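Local coordinates for protein ribonucleoside-diphosphate reductase (PDB 5IM3) that probably converts ribonucleoside diphosphates into the deoxyribonucleotides needed for DNA synthesis, under allosteric control by bound nucleotides such as dATP, at residues A[44-49]-A[81-86]; A[375-380]-A[403-408]; A[580-585]-A[592-597]. All blocks are in the same frame, centred on the assembly; numbering follows the deposited sequence.

Interaction 1. Residues A[44-49]-A[81-86]. With DTP (2'-deoxyadenosine 5'-triphosphate), chain C.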
loop_
_atom_site.group_PDB
_atom_site.type_symbol
_atom_site.label_atom_id
_atom_site.label_comp_id
_atom_site.label_asym_id
_atom_site.label_seq_id
_atom_site.Cartn_x
_atom_site.Cartn_y
_atom_site.Cartn_z
ATOM N N TYR A 44 37.023 4.792 -51.696
ATOM C CA TYR A 44 37.174 5.228 -50.315
ATOM C C TYR A 44 38.609 4.977 -49.861
ATOM O O TYR A 44 39.060 3.828 -49.806
ATOM C CB TYR A 44 36.178 4.492 -49.418
ATOM C CG TYR A 44 36.155 4.966 -47.981
ATOM C CD1 TYR A 44 35.229 5.910 -47.552
ATOM C CD2 TYR A 44 37.054 4.461 -47.050
ATOM C CE1 TYR A 44 35.206 6.344 -46.237
ATOM C CE2 TYR A 44 37.037 4.888 -45.735
ATOM C CZ TYR A 44 36.113 5.828 -45.334
ATOM O OH TYR A 44 36.092 6.255 -44.026
ATOM N N THR A 45 39.312 6.053 -49.509
ATOM C CA THR A 45 40.734 6.021 -49.190
ATOM C C THR A 45 40.904 6.580 -47.788
ATOM O O THR A 45 40.593 7.751 -47.542
ATOM C CB THR A 45 41.565 6.839 -50.186
ATOM O OG1 THR A 45 41.242 6.453 -51.526
ATOM C CG2 THR A 45 43.055 6.618 -49.945
ATOM N N ASP A 46 41.387 5.741 -46.872
ATOM C CA ASP A 46 41.658 6.200 -45.515
ATOM C C ASP A 46 42.673 7.335 -45.500
ATOM O O ASP A 46 42.594 8.227 -44.649
ATOM C CB ASP A 46 42.161 5.034 -44.666
ATOM C CG ASP A 46 41.046 4.323 -43.925
ATOM O OD1 ASP A 46 39.865 4.568 -44.246
ATOM O OD2 ASP A 46 41.352 3.515 -43.024
ATOM N N ASP A 47 43.632 7.313 -46.430
ATOM C CA ASP A 47 44.694 8.313 -46.444
ATOM C C ASP A 47 44.131 9.729 -46.459
ATOM O O ASP A 47 44.629 10.610 -45.749
ATOM C CB ASP A 47 45.601 8.084 -47.655
ATOM C CG ASP A 47 46.753 9.069 -47.719
ATOM O OD1 ASP A 47 47.315 9.399 -46.653
ATOM O OD2 ASP A 47 47.094 9.513 -48.837
ATOM N N LYS A 48 43.092 9.971 -47.263
ATOM C CA LYS A 48 42.515 11.311 -47.333
ATOM C C LYS A 48 41.981 11.752 -45.975
ATOM O O LYS A 48 42.074 12.933 -45.619
ATOM C CB LYS A 48 41.410 11.352 -48.392
ATOM C CG LYS A 48 41.889 11.028 -49.802
ATOM C CD LYS A 48 42.910 12.043 -50.300
ATOM C CE LYS A 48 43.333 11.753 -51.731
ATOM N NZ LYS A 48 44.305 12.759 -52.246
ATOM N N ILE A 49 41.423 10.820 -45.201
ATOM C CA ILE A 49 41.000 11.144 -43.842
ATOM C C ILE A 49 42.214 11.356 -42.949
ATOM O O ILE A 49 42.279 12.319 -42.175
ATOM C CB ILE A 49 40.084 10.039 -43.283
ATOM C CG1 ILE A 49 38.769 10.002 -44.064
ATOM C CG2 ILE A 49 39.823 10.265 -41.791
ATOM C CD1 ILE A 49 37.818 8.899 -43.642
ATOM N N GLN A 81 38.054 4.479 -36.197
ATOM C CA GLN A 81 36.686 4.497 -35.692
ATOM C C GLN A 81 35.749 5.273 -36.607
ATOM O O GLN A 81 34.530 5.095 -36.516
ATOM C CB GLN A 81 36.648 5.072 -34.273
ATOM C CG GLN A 81 37.191 6.481 -34.129
ATOM C CD GLN A 81 37.375 6.880 -32.674
ATOM O OE1 GLN A 81 37.710 6.048 -31.828
ATOM N NE2 GLN A 81 37.153 8.154 -32.375
ATOM N N VAL A 82 36.282 6.117 -37.492
ATOM C CA VAL A 82 35.455 6.723 -38.530
ATOM C C VAL A 82 35.146 5.706 -39.619
ATOM O O VAL A 82 33.980 5.450 -39.941
ATOM C CB VAL A 82 36.145 7.975 -39.107
ATOM C CG1 VAL A 82 35.467 8.424 -40.409
ATOM C CG2 VAL A 82 36.130 9.103 -38.085
ATOM N N THR A 83 36.190 5.111 -40.205
ATOM C CA THR A 83 35.981 4.092 -41.225
ATOM C C THR A 83 35.132 2.946 -40.694
ATOM O O THR A 83 34.336 2.364 -41.440
ATOM C CB THR A 83 37.330 3.570 -41.728
ATOM O OG1 THR A 83 38.076 4.649 -42.307
ATOM C CG2 THR A 83 37.140 2.475 -42.773
ATOM N N ALA A 84 35.281 2.613 -39.410
ATOM C CA ALA A 84 34.471 1.550 -38.824
ATOM C C ALA A 84 33.001 1.946 -38.768
ATOM O O ALA A 84 32.121 1.110 -38.998
ATOM C CB ALA A 84 34.988 1.209 -37.427
ATOM N N THR A 85 32.717 3.217 -38.472
ATOM C CA THR A 85 31.330 3.664 -38.383
ATOM C C THR A 85 30.596 3.450 -39.702
ATOM O O THR A 85 29.449 2.987 -39.715
ATOM C CB THR A 85 31.278 5.137 -37.976
ATOM O OG1 THR A 85 32.051 5.335 -36.786
ATOM C CG2 THR A 85 29.841 5.572 -37.715
ATOM N N PHE A 86 31.241 3.783 -40.824
ATOM C CA PHE A 86 30.615 3.575 -42.125
ATOM C C PHE A 86 30.430 2.094 -42.429
ATOM O O PHE A 86 29.453 1.717 -43.087
ATOM C CB PHE A 86 31.448 4.246 -43.221
ATOM C CG PHE A 86 31.440 5.751 -43.157
ATOM C CD1 PHE A 86 30.254 6.445 -42.981
ATOM C CD2 PHE A 86 32.620 6.470 -43.268
ATOM C CE1 PHE A 86 30.242 7.826 -42.921
ATOM C CE2 PHE A 86 32.615 7.854 -43.206
ATOM C CZ PHE A 86 31.425 8.532 -43.032
HETATM P PG DTP C . 40.055 18.530 -52.636
HETATM O O1G DTP C . 41.309 17.831 -53.001
HETATM O O2G DTP C . 40.109 19.158 -51.231
HETATM O O3G DTP C . 39.683 19.620 -53.622
HETATM P PB DTP C . 38.046 17.109 -51.233
HETATM O O1B DTP C . 37.651 18.302 -50.455
HETATM O O2B DTP C . 36.861 16.208 -51.529
HETATM O O3B DTP C . 38.815 17.535 -52.557
HETATM P PA DTP C . 40.084 16.987 -49.284
HETATM O O1A DTP C . 41.345 16.237 -49.130
HETATM O O2A DTP C . 40.262 18.493 -49.500
HETATM O O3A DTP C . 39.195 16.353 -50.439
HETATM O "O5'" DTP C . 39.125 16.776 -48.088
HETATM C "C5'" DTP C . 38.870 15.407 -47.759
HETATM C "C4'" DTP C . 37.701 15.277 -46.821
HETATM O "O4'" DTP C . 36.752 14.347 -47.377
HETATM C "C3'" DTP C . 38.078 14.679 -45.474
HETATM O "O3'" DTP C . 37.139 15.026 -44.457
HETATM C "C2'" DTP C . 38.048 13.184 -45.766
HETATM C "C1'" DTP C . 37.041 13.037 -46.902
HETATM N N9 DTP C . 37.518 12.229 -48.021
HETATM C C8 DTP C . 38.281 12.613 -49.092
HETATM N N7 DTP C . 38.625 11.629 -49.887
HETATM C C5 DTP C . 38.043 10.516 -49.300
HETATM C C6 DTP C . 38.035 9.154 -49.654
HETATM N N6 DTP C . 38.756 8.648 -50.662
HETATM N N1 DTP C . 37.323 8.310 -48.874
HETATM C C2 DTP C . 36.686 8.804 -47.808
HETATM N N3 DTP C . 36.653 10.059 -47.359
HETATM C C4 DTP C . 37.349 10.872 -48.156
#
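Y44 and T83 meet because Y44 places CG anti to its backbone N (chi1 -174°), while T83 sets OG1 beside its own N and anti to the carbonyl carbon (chi1 -61°). The phenol OH donates to T83 OG1 over 3.1 Å, with T83 OG1 lying at the edge of the tyrosine ring, close to its plane. T83 OG1 in turn donates to D46 OD1 at 2.6 Å, tip to tip on the syn side of the carboxylate but 32° out of its plane. The relay Y44–T83–D46 thus ties the start of helix 46-60 to helix 69-88. T79 O, one turn earlier, is a further hydrogen-bond partner of T83 OG1.

Beside these hydrogen bonds the packing is mostly apolar. F86 CD2 comes 3.9 Å from Y44 CE1, with the phenol oxygen near the plane of the F86 ring, and I49 CD1 touches V82 CG1 at 4.0 Å. Helix 98-111 covers the same side through I101.

The same tyrosine ring also packs on the nucleotide: adenine C2 lies over one face of Y44, 3.3 Å from CD1, and K48 CB lies beside N7. T45 N approaches N6 at 2.9 Å, and I49 CG1 packs on the sugar at C2'. A second dATP is bound about 9 Å from the I49 side chain. This is the adenine end of a nucleotide pocket in an ATP cone, the regulatory domain of ribonucleotide reductases.

Interaction 2. Residues A[375-380]-A[403-408]. With DTP (2'-deoxyadenosine 5'-triphosphate), chain G.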
loop_
_atom_site.group_PDB
_atom_site.type_symbol
_atom_site.label_atom_id
_atom_site.label_comp_id
_atom_site.label_asym_id
_atom_site.label_seq_id
_atom_site.Cartn_x
_atom_site.Cartn_y
_atom_site.Cartn_z
ATOM N N LEU A 375 -34.452 26.703 -12.529
ATOM C CA LEU A 375 -34.482 26.081 -11.214
ATOM C C LEU A 375 -35.892 25.577 -10.941
ATOM O O LEU A 375 -36.873 26.272 -11.224
ATOM C CB LEU A 375 -34.067 27.056 -10.097
ATOM C CG LEU A 375 -32.635 27.605 -10.094
ATOM C CD1 LEU A 375 -32.440 28.703 -11.137
ATOM C CD2 LEU A 375 -32.285 28.121 -8.702
ATOM N N THR A 376 -35.990 24.370 -10.387
ATOM C CA THR A 376 -37.272 23.765 -10.062
ATOM C C THR A 376 -37.223 23.184 -8.659
ATOM O O THR A 376 -36.154 22.975 -8.081
ATOM C CB THR A 376 -37.655 22.651 -11.047
ATOM O OG1 THR A 376 -36.829 21.501 -10.816
ATOM C CG2 THR A 376 -37.492 23.111 -12.493
ATOM N N THR A 377 -38.409 22.920 -8.119
ATOM C CA THR A 377 -38.569 22.212 -6.856
ATOM C C THR A 377 -39.580 21.097 -7.075
ATOM O O THR A 377 -40.621 21.316 -7.704
ATOM C CB THR A 377 -39.017 23.160 -5.733
ATOM O OG1 THR A 377 -39.205 22.418 -4.525
ATOM C CG2 THR A 377 -40.312 23.880 -6.096
ATOM N N VAL A 378 -39.264 19.907 -6.586
ATOM C CA VAL A 378 -40.041 18.699 -6.867
ATOM C C VAL A 378 -40.979 18.438 -5.692
ATOM O O VAL A 378 -40.508 18.360 -4.551
ATOM C CB VAL A 378 -39.131 17.484 -7.114
ATOM C CG1 VAL A 378 -39.950 16.301 -7.605
ATOM C CG2 VAL A 378 -38.046 17.823 -8.119
ATOM N N PRO A 379 -42.284 18.304 -5.918
ATOM C CA PRO A 379 -43.202 18.026 -4.811
ATOM C C PRO A 379 -43.212 16.553 -4.419
ATOM O O PRO A 379 -42.882 15.664 -5.206
ATOM C CB PRO A 379 -44.566 18.453 -5.369
ATOM C CG PRO A 379 -44.439 18.247 -6.828
ATOM C CD PRO A 379 -43.006 18.556 -7.176
ATOM N N ASP A 380 -43.613 16.310 -3.170
ATOM C CA ASP A 380 -43.627 14.967 -2.600
ATOM C C ASP A 380 -44.900 14.206 -2.963
ATOM O O ASP A 380 -45.560 13.639 -2.087
ATOM C CB ASP A 380 -43.478 15.041 -1.075
ATOM C CG ASP A 380 -43.337 13.668 -0.424
ATOM O OD1 ASP A 380 -42.688 12.786 -1.023
ATOM O OD2 ASP A 380 -43.881 13.472 0.685
ATOM N N GLY A 403 -31.378 23.110 -12.405
ATOM C CA GLY A 403 -31.232 22.740 -11.007
ATOM C C GLY A 403 -32.556 22.201 -10.483
ATOM O O GLY A 403 -33.611 22.791 -10.726
ATOM N N ASN A 404 -32.483 21.068 -9.783
ATOM C CA ASN A 404 -33.655 20.399 -9.221
ATOM C C ASN A 404 -33.501 20.275 -7.713
ATOM O O ASN A 404 -32.529 19.680 -7.234
ATOM C CB ASN A 404 -33.847 19.000 -9.812
ATOM C CG ASN A 404 -34.392 19.009 -11.214
ATOM O OD1 ASN A 404 -34.799 20.045 -11.746
ATOM N ND2 ASN A 404 -34.412 17.832 -11.826
ATOM N N ASP A 405 -34.478 20.795 -6.972
ATOM C CA ASP A 405 -34.556 20.599 -5.528
ATOM C C ASP A 405 -35.369 19.338 -5.239
ATOM O O ASP A 405 -36.596 19.333 -5.385
ATOM C CB ASP A 405 -35.187 21.817 -4.859
ATOM C CG ASP A 405 -35.700 21.511 -3.464
ATOM O OD1 ASP A 405 -35.038 20.734 -2.745
ATOM O OD2 ASP A 405 -36.769 22.041 -3.091
ATOM N N TRP A 406 -34.690 18.274 -4.815
ATOM C CA TRP A 406 -35.335 17.002 -4.522
ATOM C C TRP A 406 -35.578 16.782 -3.036
ATOM O O TRP A 406 -36.103 15.732 -2.656
ATOM C CB TRP A 406 -34.500 15.858 -5.099
ATOM C CG TRP A 406 -34.757 15.699 -6.553
ATOM C CD1 TRP A 406 -34.149 16.373 -7.575
ATOM C CD2 TRP A 406 -35.729 14.843 -7.160
ATOM N NE1 TRP A 406 -34.677 15.979 -8.780
ATOM C CE2 TRP A 406 -35.648 15.040 -8.554
ATOM C CE3 TRP A 406 -36.658 13.926 -6.663
ATOM C CZ2 TRP A 406 -36.459 14.351 -9.452
ATOM C CZ3 TRP A 406 -37.460 13.244 -7.557
ATOM C CH2 TRP A 406 -37.356 13.458 -8.935
ATOM N N THR A 407 -35.241 17.756 -2.198
ATOM C CA THR A 407 -35.401 17.598 -0.757
ATOM C C THR A 407 -36.820 17.239 -0.326
ATOM O O THR A 407 -36.959 16.428 0.605
ATOM C CB THR A 407 -34.938 18.884 -0.062
ATOM O OG1 THR A 407 -33.532 19.059 -0.280
ATOM C CG2 THR A 407 -35.218 18.843 1.437
ATOM N N PRO A 408 -37.889 17.786 -0.914
ATOM C CA PRO A 408 -39.234 17.498 -0.380
ATOM C C PRO A 408 -39.656 16.041 -0.500
ATOM O O PRO A 408 -40.588 15.630 0.205
ATOM C CB PRO A 408 -40.151 18.410 -1.213
ATOM C CG PRO A 408 -39.256 19.472 -1.763
ATOM C CD PRO A 408 -37.931 18.802 -1.981
HETATM P PG DTP G . -49.865 10.909 1.049
HETATM O O1G DTP G . -49.296 9.609 1.507
HETATM O O2G DTP G . -50.737 11.590 2.105
HETATM O O3G DTP G . -48.780 11.900 0.629
HETATM P PB DTP G . -50.547 11.194 -1.736
HETATM O O1B DTP G . -49.866 12.502 -1.735
HETATM O O2B DTP G . -51.881 11.275 -2.478
HETATM O O3B DTP G . -50.791 10.725 -0.233
HETATM P PA DTP G . -48.485 10.349 -3.466
HETATM O O1A DTP G . -48.419 11.799 -3.536
HETATM O O2A DTP G . -48.867 9.828 -4.831
HETATM O O3A DTP G . -49.653 10.072 -2.429
HETATM O "O5'" DTP G . -47.083 9.774 -3.028
HETATM C "C5'" DTP G . -46.324 10.344 -1.942
HETATM C "C4'" DTP G . -44.897 9.861 -2.012
HETATM O "O4'" DTP G . -44.883 8.423 -2.143
HETATM C "C3'" DTP G . -44.068 10.415 -3.172
HETATM O "O3'" DTP G . -42.744 10.722 -2.735
HETATM C "C2'" DTP G . -44.054 9.269 -4.175
HETATM C "C1'" DTP G . -44.145 8.037 -3.291
HETATM N N9 DTP G . -44.834 6.914 -3.911
HETATM C C8 DTP G . -46.190 6.749 -4.001
HETATM N N7 DTP G . -46.556 5.678 -4.662
HETATM C C5 DTP G . -45.354 5.088 -5.022
HETATM C C6 DTP G . -45.050 3.911 -5.730
HETATM N N6 DTP G . -45.974 3.082 -6.224
HETATM N N1 DTP G . -43.747 3.604 -5.907
HETATM C C2 DTP G . -42.819 4.423 -5.405
HETATM N N3 DTP G . -42.984 5.561 -4.725
HETATM C C4 DTP G . -44.285 5.839 -4.565
#
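D405 and T377 are paired in register on neighbouring parallel strands, and the aspartate can be followed outward from the sheet. Its CB lies 3.6 Å from T376 O, over the backbone of strand 373-377. With CG anti to the backbone N (chi1 162°), the carboxylate runs beside the T377 side chain, both pointing the same way. OD2 accepts from T377 OG1 at 2.9 Å, on the anti side, and has a second and stronger partner in H513 NE2. OD1 turns back to its own chain: T407 N reaches it at 3.0 Å from above the carboxylate plane, closing an Asx turn where the strand ends. Both carboxylate oxygens are therefore held, which fixes the rotation of the group.

On the reverse face of the sheet T376 OG1 donates to N404 OD1 at 2.7 Å, from above the amide plane; N404 ND2 is taken by N392 of helix 382-395. Backbone bonds from T376 N to G403 O, D405 N to T376 O and V378 N to D405 O form the parallel ladder between strands 373-377 and 401-405. Past its end, V378 CG2 sits over the five-membered ring of W406 in a CH-pi contact, 3.8 Å from the centroid and 14° off the normal. P408 CG then packs against V378 O at 3.3 Å.

Beyond P379, D380 OD1 accepts from the sugar O3' of dATP at 2.7 Å, while OD2 is in a salt bridge with R410. K397 and V440 of the second subunit bind the same nucleotide. The two strands with helix 382-395 form a beta-alpha-beta unit of the reductase barrel, and the loop after strand 373-377 contributes D380 to the dATP specificity site at the subunit interface.

Interaction 3. Residues A[580-585]-A[592-597]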
loop_
_atom_site.group_PDB
_atom_site.type_symbol
_atom_site.label_atom_id
_atom_site.label_comp_id
_atom_site.label_asym_id
_atom_site.label_seq_id
_atom_site.Cartn_x
_atom_site.Cartn_y
_atom_site.Cartn_z
ATOM N N VAL A 580 -39.301 31.142 -1.240
ATOM C CA VAL A 580 -38.135 30.552 -0.594
ATOM C C VAL A 580 -37.198 30.034 -1.677
ATOM O O VAL A 580 -37.647 29.504 -2.699
ATOM C CB VAL A 580 -38.544 29.410 0.369
ATOM C CG1 VAL A 580 -37.323 28.617 0.849
ATOM C CG2 VAL A 580 -39.323 29.962 1.561
ATOM N N VAL A 581 -35.895 30.193 -1.455
ATOM C CA VAL A 581 -34.891 29.608 -2.340
ATOM C C VAL A 581 -34.683 28.155 -1.932
ATOM O O VAL A 581 -34.229 27.869 -0.820
ATOM C CB VAL A 581 -33.570 30.387 -2.283
ATOM C CG1 VAL A 581 -32.592 29.845 -3.323
ATOM C CG2 VAL A 581 -33.816 31.871 -2.488
ATOM N N HIS A 582 -35.004 27.236 -2.840
ATOM C CA HIS A 582 -34.980 25.814 -2.540
ATOM C C HIS A 582 -33.707 25.129 -3.006
ATOM O O HIS A 582 -33.427 24.006 -2.568
ATOM C CB HIS A 582 -36.192 25.129 -3.182
ATOM C CG HIS A 582 -37.496 25.479 -2.532
ATOM N ND1 HIS A 582 -38.571 25.973 -3.237
ATOM C CD2 HIS A 582 -37.899 25.400 -1.242
ATOM C CE1 HIS A 582 -39.578 26.191 -2.410
ATOM N NE2 HIS A 582 -39.196 25.849 -1.193
ATOM N N SER A 583 -32.936 25.776 -3.869
ATOM C CA SER A 583 -31.634 25.272 -4.286
ATOM C C SER A 583 -30.980 26.349 -5.142
ATOM O O SER A 583 -31.536 27.433 -5.348
ATOM C CB SER A 583 -31.753 23.955 -5.052
ATOM O OG SER A 583 -32.198 24.162 -6.383
ATOM N N SER A 584 -29.789 26.044 -5.636
ATOM C CA SER A 584 -29.153 26.854 -6.657
ATOM C C SER A 584 -29.349 26.158 -8.007
ATOM O O SER A 584 -30.188 25.262 -8.139
ATOM C CB SER A 584 -27.687 27.081 -6.285
ATOM O OG SER A 584 -27.099 28.045 -7.138
ATOM N N ASN A 585 -28.585 26.556 -9.013
ATOM C CA ASN A 585 -28.801 26.061 -10.362
ATOM C C ASN A 585 -27.686 25.095 -10.754
ATOM O O ASN A 585 -26.866 24.677 -9.925
ATOM C CB ASN A 585 -28.905 27.229 -11.342
ATOM C CG ASN A 585 -27.583 27.944 -11.536
ATOM O OD1 ASN A 585 -26.888 28.261 -10.569
ATOM N ND2 ASN A 585 -27.221 28.188 -12.792
ATOM N N LEU A 592 -32.792 31.895 -6.789
ATOM C CA LEU A 592 -34.134 32.381 -7.072
ATOM C C LEU A 592 -35.174 31.446 -6.462
ATOM O O LEU A 592 -34.930 30.248 -6.287
ATOM C CB LEU A 592 -34.365 32.496 -8.583
ATOM C CG LEU A 592 -33.437 33.442 -9.350
ATOM C CD1 LEU A 592 -33.680 33.315 -10.847
ATOM C CD2 LEU A 592 -33.629 34.881 -8.898
ATOM N N ASN A 593 -36.342 32.006 -6.150
ATOM C CA ASN A 593 -37.428 31.234 -5.560
ATOM C C ASN A 593 -38.051 30.283 -6.577
ATOM O O ASN A 593 -38.088 30.554 -7.779
ATOM C CB ASN A 593 -38.518 32.159 -5.019
ATOM C CG ASN A 593 -38.055 32.987 -3.841
ATOM O OD1 ASN A 593 -37.031 32.700 -3.224
ATOM N ND2 ASN A 593 -38.822 34.022 -3.514
ATOM N N THR A 594 -38.564 29.162 -6.072
ATOM C CA THR A 594 -39.328 28.219 -6.878
ATOM C C THR A 594 -40.542 27.753 -6.090
ATOM O O THR A 594 -40.550 27.788 -4.856
ATOM C CB THR A 594 -38.489 26.999 -7.289
ATOM O OG1 THR A 594 -37.812 26.468 -6.142
ATOM C CG2 THR A 594 -37.467 27.387 -8.349
ATOM N N ASN A 595 -41.574 27.327 -6.810
ATOM C CA ASN A 595 -42.719 26.694 -6.168
ATOM C C ASN A 595 -43.533 25.955 -7.224
ATOM O O ASN A 595 -43.108 25.799 -8.373
ATOM C CB ASN A 595 -43.570 27.718 -5.401
ATOM C CG ASN A 595 -44.197 28.766 -6.303
ATOM O OD1 ASN A 595 -44.760 28.453 -7.357
ATOM N ND2 ASN A 595 -44.114 30.021 -5.881
ATOM N N LYS A 596 -44.708 25.491 -6.804
ATOM C CA LYS A 596 -45.629 24.755 -7.659
ATOM C C LYS A 596 -45.841 25.444 -9.008
ATOM O O LYS A 596 -45.988 24.779 -10.039
ATOM C CB LYS A 596 -46.948 24.608 -6.894
ATOM C CG LYS A 596 -48.041 23.804 -7.541
ATOM C CD LYS A 596 -49.166 23.541 -6.527
ATOM C CE LYS A 596 -49.881 24.823 -6.085
ATOM N NZ LYS A 596 -50.852 25.298 -7.104
ATOM N N ASP A 597 -45.847 26.779 -9.022
ATOM C CA ASP A 597 -46.207 27.538 -10.216
ATOM C C ASP A 597 -45.078 28.438 -10.705
ATOM O O ASP A 597 -45.319 29.333 -11.520
ATOM C CB ASP A 597 -47.459 28.374 -9.946
ATOM C CG ASP A 597 -48.670 27.520 -9.610
ATOM O OD1 ASP A 597 -49.008 26.624 -10.416
ATOM O OD2 ASP A 597 -49.278 27.742 -8.537
HETATM O O HOH W 1 -35.471 27.476 -5.617
#
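T594, N593 and H582 bury the most surface where two irregular segments of one long loop meet, in the stretch of the reductase alpha/beta barrel that connects helix 566-571 to strand 600-608. T594 holds OG1 between its backbone N and carbonyl carbon (chi1 49°), which turns the hydroxyl to the imidazole of H582. OG1 meets ND1 at 3.0 Å, at the edge of the ring and near its plane; the bond is moderately bent (157°), and either atom could be the donor. The other ring nitrogen, NE2, is bound to D514, so the imidazole is gripped at both nitrogens, and the ring of H513 lies against it.

N593 crosses V581 at about a right angle. N593 OD1 lies 3.1 Å from V580 C and 3.4 Å from V581 CG2, in packing contacts, while ND2 donates to Q575 O. The backbones approach closely here too: N593 CA makes a CH...O contact with V580 O at 3.4 Å. That same carbonyl oxygen stands above one face of the H582 ring, offset toward its rim. V581 CG1 packs on L592 O.

A water bridges the segments, accepting from H582 N at 2.8 Å, donating to L592 O at 2.9 Å, and lying 2.6 Å from T594 OG1.

From the N terminus, interaction 1 comes first, closing a largely helical loop of 31 residues within the ATP cone 32-130. The chain then crosses to the far side of its centre, and interaction 2 lies about 85 Å away, centre to centre. There it closes a mainly helical 22-residue crossover of a beta-alpha-beta unit in the barrel domain. Interaction 3 follows much later, closing a short loop of six residues before strand 600-608. The three are in series; none nests in or crosses another. Interactions 2 and 3 nevertheless touch: D405 OD2 lies 3.1 Å from H582 CB, and T594 CG2 3.1 Å from L375 O, so the late loop packs on the early strand pair.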